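Local coordinates for protein membrane attack complex assembly inhibitor BGA71 (Borreliella bavariensis, PDB 6FMH) that inhibits assembly of the membrane attack complex of complement and is an outer surface protein of a Lyme disease spirochaete, at the interface of chains A and B. Coordinates in Å, arbitrary orientation; residue numbers count along the deposited sequence, not the author numbering. Chains: chain A/B, membrane attack complex assembly inhibitor BGA71.

Contact 1: the interface of chains A and B. Residues chain A 119, 122-123; chain B 56-57, 105, 109.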
ATOM      1  N   LYS A 119      -8.279   0.827  -5.463  1.00 17.35           N
ATOM      2  CA  LYS A 119      -7.400   1.850  -5.927  1.00 17.11           C
ATOM      3  C   LYS A 119      -7.306   1.851  -7.431  1.00 17.38           C
ATOM      4  O   LYS A 119      -7.277   2.883  -8.023  1.00 17.58           O
ATOM      5  CB  LYS A 119      -6.046   1.720  -5.262  1.00 15.58           C
ATOM      6  CG  LYS A 119      -5.976   2.297  -3.872  1.00 14.62           C
ATOM      7  CD  LYS A 119      -4.714   1.883  -3.209  1.00 13.16           C
ATOM      8  CE  LYS A 119      -4.501   2.588  -1.911  1.00 11.79           C
ATOM      9  NZ  LYS A 119      -3.213   2.223  -1.322  1.00 11.04           N
ATOM     10  N   ILE A 122     -10.383   3.548  -8.895  1.00 20.17           N
ATOM     11  CA  ILE A 122     -10.298   4.983  -8.756  1.00 22.32           C
ATOM     12  C   ILE A 122      -9.398   5.618  -9.843  1.00 24.25           C
ATOM     13  O   ILE A 122      -9.830   6.523 -10.575  1.00 23.29           O
ATOM     14  CB  ILE A 122      -9.745   5.344  -7.395  1.00 25.41           C
ATOM     15  CG1 ILE A 122     -10.766   5.021  -6.315  1.00 28.23           C
ATOM     16  CG2 ILE A 122      -9.426   6.824  -7.305  1.00 26.98           C
ATOM     17  CD1 ILE A 122     -10.240   5.253  -4.911  1.00 28.67           C
ATOM     18  N   ILE A 123      -8.206   5.052 -10.020  1.00 26.77           N
ATOM     19  CA  ILE A 123      -7.172   5.626 -10.878  1.00 28.82           C
ATOM     20  C   ILE A 123      -7.282   5.270 -12.356  1.00 29.19           C
ATOM     21  O   ILE A 123      -7.452   6.118 -13.196  1.00 28.31           O
ATOM     22  CB  ILE A 123      -5.752   5.246 -10.402  1.00 32.19           C
ATOM     23  CG1 ILE A 123      -5.480   5.825  -9.031  1.00 35.55           C
ATOM     24  CG2 ILE A 123      -4.696   5.796 -11.351  1.00 30.74           C
ATOM     25  CD1 ILE A 123      -4.210   5.326  -8.395  1.00 38.18           C
TER
ATOM     26  N   TYR B  56      -5.285  10.546  -1.797  1.00 25.89           N
ATOM     27  CA  TYR B  56      -4.499   9.423  -2.233  1.00 24.12           C
ATOM     28  C   TYR B  56      -3.972   9.624  -3.610  1.00 23.42           C
ATOM     29  O   TYR B  56      -2.832   9.463  -3.869  1.00 19.77           O
ATOM     30  CB  TYR B  56      -5.304   8.125  -2.205  1.00 24.84           C
ATOM     31  CG  TYR B  56      -4.536   6.960  -2.794  1.00 25.86           C
ATOM     32  CD1 TYR B  56      -3.395   6.518  -2.206  1.00 25.86           C
ATOM     33  CD2 TYR B  56      -4.891   6.423  -3.985  1.00 24.22           C
ATOM     34  CE1 TYR B  56      -2.676   5.548  -2.767  1.00 27.21           C
ATOM     35  CE2 TYR B  56      -4.153   5.462  -4.553  1.00 25.48           C
ATOM     36  CZ  TYR B  56      -3.059   5.026  -3.925  1.00 26.74           C
ATOM     37  OH  TYR B  56      -2.324   4.047  -4.480  1.00 30.58           O
ATOM     38  N   GLU B  57      -4.855   9.915  -4.532  1.00 23.61           N
ATOM     39  CA  GLU B  57      -4.479  10.224  -5.874  1.00 21.63           C
ATOM     40  C   GLU B  57      -3.408  11.294  -5.846  1.00 23.44           C
ATOM     41  O   GLU B  57      -2.419  11.164  -6.486  1.00 25.94           O
ATOM     42  CB  GLU B  57      -5.679  10.682  -6.666  1.00 22.43           C
ATOM     43  CG  GLU B  57      -6.733   9.640  -6.874  1.00 23.98           C
ATOM     44  CD  GLU B  57      -7.727  10.016  -7.928  1.00 26.03           C
ATOM     45  OE1 GLU B  57      -8.737  10.641  -7.664  1.00 27.61           O
ATOM     46  OE2 GLU B  57      -7.506   9.673  -9.057  1.00 27.10           O
ATOM     47  N   ALA B 105       0.231   9.742 -13.163  1.00 12.77           N
ATOM     48  CA  ALA B 105      -0.503   8.819 -12.310  1.00 12.51           C
ATOM     49  C   ALA B 105      -0.326   7.368 -12.770  1.00 13.25           C
ATOM     50  O   ALA B 105      -0.374   6.451 -11.964  1.00 15.38           O
ATOM     51  CB  ALA B 105      -1.974   9.195 -12.282  1.00 11.88           C
ATOM     52  N   TYR B 109       1.070   4.305 -10.999  1.00 15.48           N
ATOM     53  CA  TYR B 109       0.169   3.179 -10.755  1.00 14.95           C
ATOM     54  C   TYR B 109       0.801   1.843 -11.095  1.00 14.62           C
ATOM     55  O   TYR B 109       0.732   0.901 -10.282  1.00 16.25           O
ATOM     56  CB  TYR B 109      -1.148   3.266 -11.492  1.00 13.96           C
ATOM     57  CG  TYR B 109      -1.892   1.979 -11.281  1.00 13.35           C
ATOM     58  CD1 TYR B 109      -2.418   1.641 -10.010  1.00 13.63           C
ATOM     59  CD2 TYR B 109      -2.053   1.078 -12.300  1.00 14.02           C
ATOM     60  CE1 TYR B 109      -3.100   0.454  -9.772  1.00 13.14           C
ATOM     61  CE2 TYR B 109      -2.757  -0.119 -12.102  1.00 13.81           C
ATOM     62  CZ  TYR B 109      -3.250  -0.440 -10.826  1.00 13.67           C
ATOM     63  OH  TYR B 109      -3.970  -1.566 -10.629  1.00 12.76           O
TER

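Contact 2: the interface of chains A and B. Residues chain A 56, 105, 109; chain B 120, 123-124.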
ATOM      1  N   TYR A  56       7.640  -7.574   5.740  1.00 30.55           N
ATOM      2  CA  TYR A  56       6.275  -7.281   5.243  1.00 31.35           C
ATOM      3  C   TYR A  56       5.265  -8.283   5.790  1.00 29.30           C
ATOM      4  O   TYR A  56       4.214  -7.898   6.328  1.00 29.59           O
ATOM      5  CB  TYR A  56       6.202  -7.306   3.686  1.00 29.71           C
ATOM      6  CG  TYR A  56       4.770  -7.379   3.178  1.00 32.33           C
ATOM      7  CD1 TYR A  56       3.940  -6.263   3.250  1.00 34.44           C
ATOM      8  CD2 TYR A  56       4.211  -8.566   2.725  1.00 33.85           C
ATOM      9  CE1 TYR A  56       2.623  -6.327   2.846  1.00 32.35           C
ATOM     10  CE2 TYR A  56       2.876  -8.648   2.306  1.00 31.61           C
ATOM     11  CZ  TYR A  56       2.091  -7.523   2.366  1.00 32.97           C
ATOM     12  OH  TYR A  56       0.772  -7.539   1.971  1.00 32.27           O
ATOM     13  N   ALA A 105      -2.621 -14.295   8.241  1.00 11.80           N
ATOM     14  CA  ALA A 105      -2.090 -13.607   7.109  1.00 11.71           C
ATOM     15  C   ALA A 105      -3.125 -13.449   5.993  1.00 11.06           C
ATOM     16  O   ALA A 105      -3.068 -12.500   5.205  1.00 10.72           O
ATOM     17  CB  ALA A 105      -0.812 -14.324   6.589  1.00 11.56           C
ATOM     18  N   TYR A 109      -4.587 -10.293   4.111  1.00 14.02           N
ATOM     19  CA  TYR A 109      -4.405 -10.071   2.694  1.00 15.33           C
ATOM     20  C   TYR A 109      -5.675  -9.736   1.973  1.00 15.83           C
ATOM     21  O   TYR A 109      -5.677  -8.969   1.035  1.00 14.83           O
ATOM     22  CB  TYR A 109      -3.684 -11.233   1.983  1.00 16.73           C
ATOM     23  CG  TYR A 109      -3.693 -11.103   0.444  1.00 20.55           C
ATOM     24  CD1 TYR A 109      -2.840 -10.226  -0.197  1.00 21.95           C
ATOM     25  CD2 TYR A 109      -4.593 -11.811  -0.342  1.00 20.84           C
ATOM     26  CE1 TYR A 109      -2.875 -10.073  -1.553  1.00 22.63           C
ATOM     27  CE2 TYR A 109      -4.617 -11.656  -1.693  1.00 22.81           C
ATOM     28  CZ  TYR A 109      -3.755 -10.779  -2.286  1.00 23.99           C
ATOM     29  OH  TYR A 109      -3.732 -10.587  -3.618  1.00 24.21           O
TER
ATOM     30  N   GLU B 120       1.267 -10.197  -2.915  1.00 22.22           N
ATOM     31  CA  GLU B 120       0.312 -11.239  -3.077  1.00 24.43           C
ATOM     32  C   GLU B 120       0.909 -12.574  -3.314  1.00 24.72           C
ATOM     33  O   GLU B 120       0.376 -13.538  -2.921  1.00 21.87           O
ATOM     34  CB  GLU B 120      -0.520 -10.920  -4.258  1.00 27.08           C
ATOM     35  CG  GLU B 120      -1.622 -11.904  -4.445  1.00 32.13           C
ATOM     36  CD  GLU B 120      -2.308 -11.747  -5.743  1.00 37.19           C
ATOM     37  OE1 GLU B 120      -1.643 -11.542  -6.725  1.00 39.03           O
ATOM     38  OE2 GLU B 120      -3.516 -11.838  -5.776  1.00 37.87           O
ATOM     39  N   ILE B 123       2.595 -13.932   0.034  1.00 35.79           N
ATOM     40  CA  ILE B 123       1.730 -14.436   1.117  1.00 39.62           C
ATOM     41  C   ILE B 123       0.832 -15.566   0.679  1.00 44.84           C
ATOM     42  O   ILE B 123       0.924 -16.665   1.203  1.00 42.08           O
ATOM     43  CB  ILE B 123       0.786 -13.330   1.717  1.00 38.41           C
ATOM     44  CG1 ILE B 123       0.868 -12.085   0.877  1.00 38.61           C
ATOM     45  CG2 ILE B 123       1.159 -12.935   3.140  1.00 37.09           C
ATOM     46  CD1 ILE B 123      -0.171 -11.060   1.187  1.00 41.15           C
ATOM     47  N   LYS B 124      -0.093 -15.267  -0.227  1.00 51.80           N
ATOM     48  CA  LYS B 124      -1.174 -16.216  -0.564  1.00 58.62           C
ATOM     49  C   LYS B 124      -0.701 -17.457  -1.325  1.00 66.33           C
ATOM     50  O   LYS B 124      -1.363 -18.513  -1.254  1.00 71.11           O
ATOM     51  CB  LYS B 124      -2.289 -15.546  -1.369  1.00 63.17           C
ATOM     52  CG  LYS B 124      -3.537 -15.105  -0.582  1.00 63.99           C
ATOM     53  CD  LYS B 124      -4.721 -16.037  -0.841  1.00 64.30           C
ATOM     54  CE  LYS B 124      -5.858 -15.991   0.153  1.00 75.26           C
ATOM     55  NZ  LYS B 124      -6.116 -14.745   0.938  1.00 78.44           N
TER

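Contact 3: the interface of chains A and B. Residues chain A 52, 54, 57; chain B 10, 14, 122.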
ATOM      1  N   ASN A  52      11.061 -18.118   5.762  1.00 50.00           N
ATOM      2  CA  ASN A  52      11.561 -16.756   5.998  1.00 43.82           C
ATOM      3  C   ASN A  52      10.384 -15.805   6.113  1.00 44.72           C
ATOM      4  O   ASN A  52       9.669 -15.531   5.143  1.00 47.05           O
ATOM      5  CB  ASN A  52      12.501 -16.338   4.882  1.00 42.52           C
ATOM      6  CG  ASN A  52      13.430 -15.157   5.224  1.00 40.15           C
ATOM      7  OD1 ASN A  52      14.674 -15.310   5.314  1.00 41.48           O
ATOM      8  ND2 ASN A  52      12.879 -13.987   5.239  1.00 37.69           N
ATOM      9  N   SER A  54       9.603 -12.428   6.069  1.00 32.01           N
ATOM     10  CA  SER A  54      10.002 -11.098   5.711  1.00 28.08           C
ATOM     11  C   SER A  54       9.384 -10.068   6.642  1.00 28.76           C
ATOM     12  O   SER A  54       8.360 -10.303   7.292  1.00 24.73           O
ATOM     13  CB  SER A  54       9.556 -10.792   4.281  1.00 27.41           C
ATOM     14  OG  SER A  54       8.161 -10.677   4.182  1.00 24.32           O
ATOM     15  N   GLU A  57       5.585  -9.557   5.594  1.00 28.40           N
ATOM     16  CA  GLU A  57       4.833 -10.676   6.166  1.00 28.74           C
ATOM     17  C   GLU A  57       4.551 -10.437   7.657  1.00 29.93           C
ATOM     18  O   GLU A  57       3.403 -10.387   8.081  1.00 28.56           O
ATOM     19  CB  GLU A  57       5.617 -11.983   5.956  1.00 26.75           C
ATOM     20  CG  GLU A  57       5.608 -12.440   4.500  1.00 27.75           C
ATOM     21  CD  GLU A  57       6.216 -13.804   4.248  1.00 27.33           C
ATOM     22  OE1 GLU A  57       7.444 -13.921   4.086  1.00 25.79           O
ATOM     23  OE2 GLU A  57       5.441 -14.778   4.225  1.00 26.62           O
TER
ATOM     24  N   ALA B  10      15.641 -15.259   2.512  1.00 54.10           N
ATOM     25  CA  ALA B  10      15.044 -14.090   1.827  1.00 52.89           C
ATOM     26  C   ALA B  10      14.977 -14.390   0.344  1.00 49.76           C
ATOM     27  O   ALA B  10      15.976 -14.637  -0.315  1.00 46.47           O
ATOM     28  CB  ALA B  10      15.844 -12.816   2.092  1.00 51.49           C
ATOM     29  N   GLU B  14      10.734 -11.184  -1.708  1.00 30.23           N
ATOM     30  CA  GLU B  14      10.718 -10.637  -0.376  1.00 30.92           C
ATOM     31  C   GLU B  14      11.652  -9.408  -0.299  1.00 32.31           C
ATOM     32  O   GLU B  14      11.302  -8.398   0.317  1.00 36.13           O
ATOM     33  CB  GLU B  14      11.048 -11.724   0.642  1.00 32.13           C
ATOM     34  CG  GLU B  14       9.899 -12.686   0.907  1.00 31.25           C
ATOM     35  CD  GLU B  14      10.311 -13.814   1.829  1.00 30.60           C
ATOM     36  OE1 GLU B  14       9.439 -14.434   2.496  1.00 34.34           O
ATOM     37  OE2 GLU B  14      11.523 -14.078   1.874  1.00 28.02           O
ATOM     38  N   ILE B 122       4.071 -13.404  -2.358  1.00 28.50           N
ATOM     39  CA  ILE B 122       4.753 -13.701  -1.108  1.00 29.01           C
ATOM     40  C   ILE B 122       3.799 -14.470  -0.185  1.00 33.44           C
ATOM     41  O   ILE B 122       4.159 -15.538   0.312  1.00 30.39           O
ATOM     42  CB  ILE B 122       5.263 -12.422  -0.415  1.00 27.39           C
ATOM     43  CG1 ILE B 122       6.436 -11.841  -1.180  1.00 27.97           C
ATOM     44  CG2 ILE B 122       5.744 -12.696   0.980  1.00 27.66           C
ATOM     45  CD1 ILE B 122       6.919 -10.507  -0.663  1.00 27.05           C
TER

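Contact 1: the interface of chains A and B
B:Tyr56 presents one face of its phenol ring to A:Lys119, and the contact is made mainly by the aliphatic chain of the lysine. The two side chains cross at about a right angle. Beyond CG the lysine is extended, and it passes above the hydroxyl end of the ring from the CE2 side to the CE1 side: CG is 3.7 Å from CE2 of B:Tyr56, while CE comes further in over the face, 3.4 Å above the ring plane and offset toward the rim, in a CH-pi contact. The amino group continues past this face, with NZ 3.7 Å from CE1 of B:Tyr56.

A:Ile123 reaches the same ring with its longer branch. CG1 lies anti to the carbonyl carbon (chi1 -64°), which brings CD1 to 3.8 Å from CE2 of B:Tyr56, while the CG2 methyl is directed toward B:Ala105 and CB of B:Tyr109 at looser range. One residue earlier, the CG2 methyl of A:Ile122 meets B:Glu57 at a slant, 3.7 Å from its carboxylate carbon CD, again a packing contact.

This is how an amphipathic lysine can serve a mainly apolar patch. The residues of chain A belong to the last turns of helix 90-123, which meet the start of helix 55-68 and the middle of helix 90-124 in chain B.

Contact 2: the interface of chains A and B
A:Tyr109 meets B:Glu120 and B:Ile123 of chain B, both of them on the same side of its ring plane. The phenol hydroxyl OH donates a hydrogen bond of 2.5 Å to carboxylate oxygen OE2 of B:Glu120. It reaches that oxygen from above the carboxylate, 39° out of its plane. The hydroxyl is, however, modelled implausibly close to the CG methylene of B:Glu120, so the length and angle of this bond are doubtful. Because CG of B:Glu120 is anti to the backbone N (chi1 -175°) and the chain stays extended beyond it, the CB and CG methylenes cross above the hydroxyl end of the ring and carry the carboxylate past it, to where OE2 meets the OH. The ring and carboxylate planes are turned 38° from each other.

The CD1 methyl of B:Ile123 lies by the CB end of A:Tyr109 and also near the hydroxyl of A:Tyr56; its exact placement is doubtful. Its CG2 branch turns away to CB of A:Ala105, at 4.2 Å. The methylenes of B:Lys124 also lie near A:Tyr109, but that side chain is poorly ordered.

As an example of a mixed contact, one ring combines a polar tip with a greasy base. A:Ala105 and A:Tyr109, about a turn apart on helix 90-123, together with A:Tyr56 from helix 55-68, receive the C-terminal turns of helix 90-124 of chain B.

Contact 3: the interface of chains A and B
B:Glu14 brings its extended side chain up to A:Asn52, A:Ser54 and A:Glu57, so that two acidic groups meet across the interface. Carboxylate oxygen OE1 of B:Glu14 is modelled 2.6 Å from OE1 of A:Glu57, with the two carboxylate planes 48° apart. A proton shared by the two carboxylates could relieve their repulsion, but protons are not seen at this resolution. The same B:Glu14 oxygen is 2.9 Å from the backbone carbonyl O of A:Asn52, a clash of two acceptors that makes the modelled position doubtful. Beside the carboxylate of A:Glu57, the CG2 methyl of B:Ile122 packs 3.5 Å from CD of A:Glu57.

A:Asn52 directs its side chain to the N-terminal stretch of chain B: its CG is anti to the backbone N (chi1 -161°), and its amide oxygen OD1 accepts a weak hydrogen bond of 3.0 Å from the backbone N of B:Ala10.

A second shell helps position the acid of chain A. The backbone N of A:Ser54 donates a long bond of 3.3 Å to OE1 of A:Glu57, nearly straight (170°) but from above the carboxylate plane, and the backbone N of A:Glu57 returns a bond of 3.1 Å to the hydroxyl OG of A:Ser54. This reciprocal pair is a textbook capping box, closing the N-terminal end of helix 55-68. That helix end and its preceding loop lie against the start of helix 12-36 and the end of helix 90-124 of chain B.

Contacts 2 and 3 are neighbours, the centres of their C-alpha atoms about 9 Å apart, whereas contact 1 lies about 22 Å from contact 2 and 26 Å from contact 3. The separation reflects a two-fold axis: with chains exchanged, contact 1 shares Tyr56, Ala105, Tyr109 and Ile123 with contact 2, though the main partners differ, and the Glu57-Ile122 pair with contact 3. Each chain therefore offers the end of its long helix to one patch and receives its partner's with the other. Such reciprocity would suit a symmetric dimer, although the structure alone does not show that this pairing exists outside the crystal or serves complement inhibition.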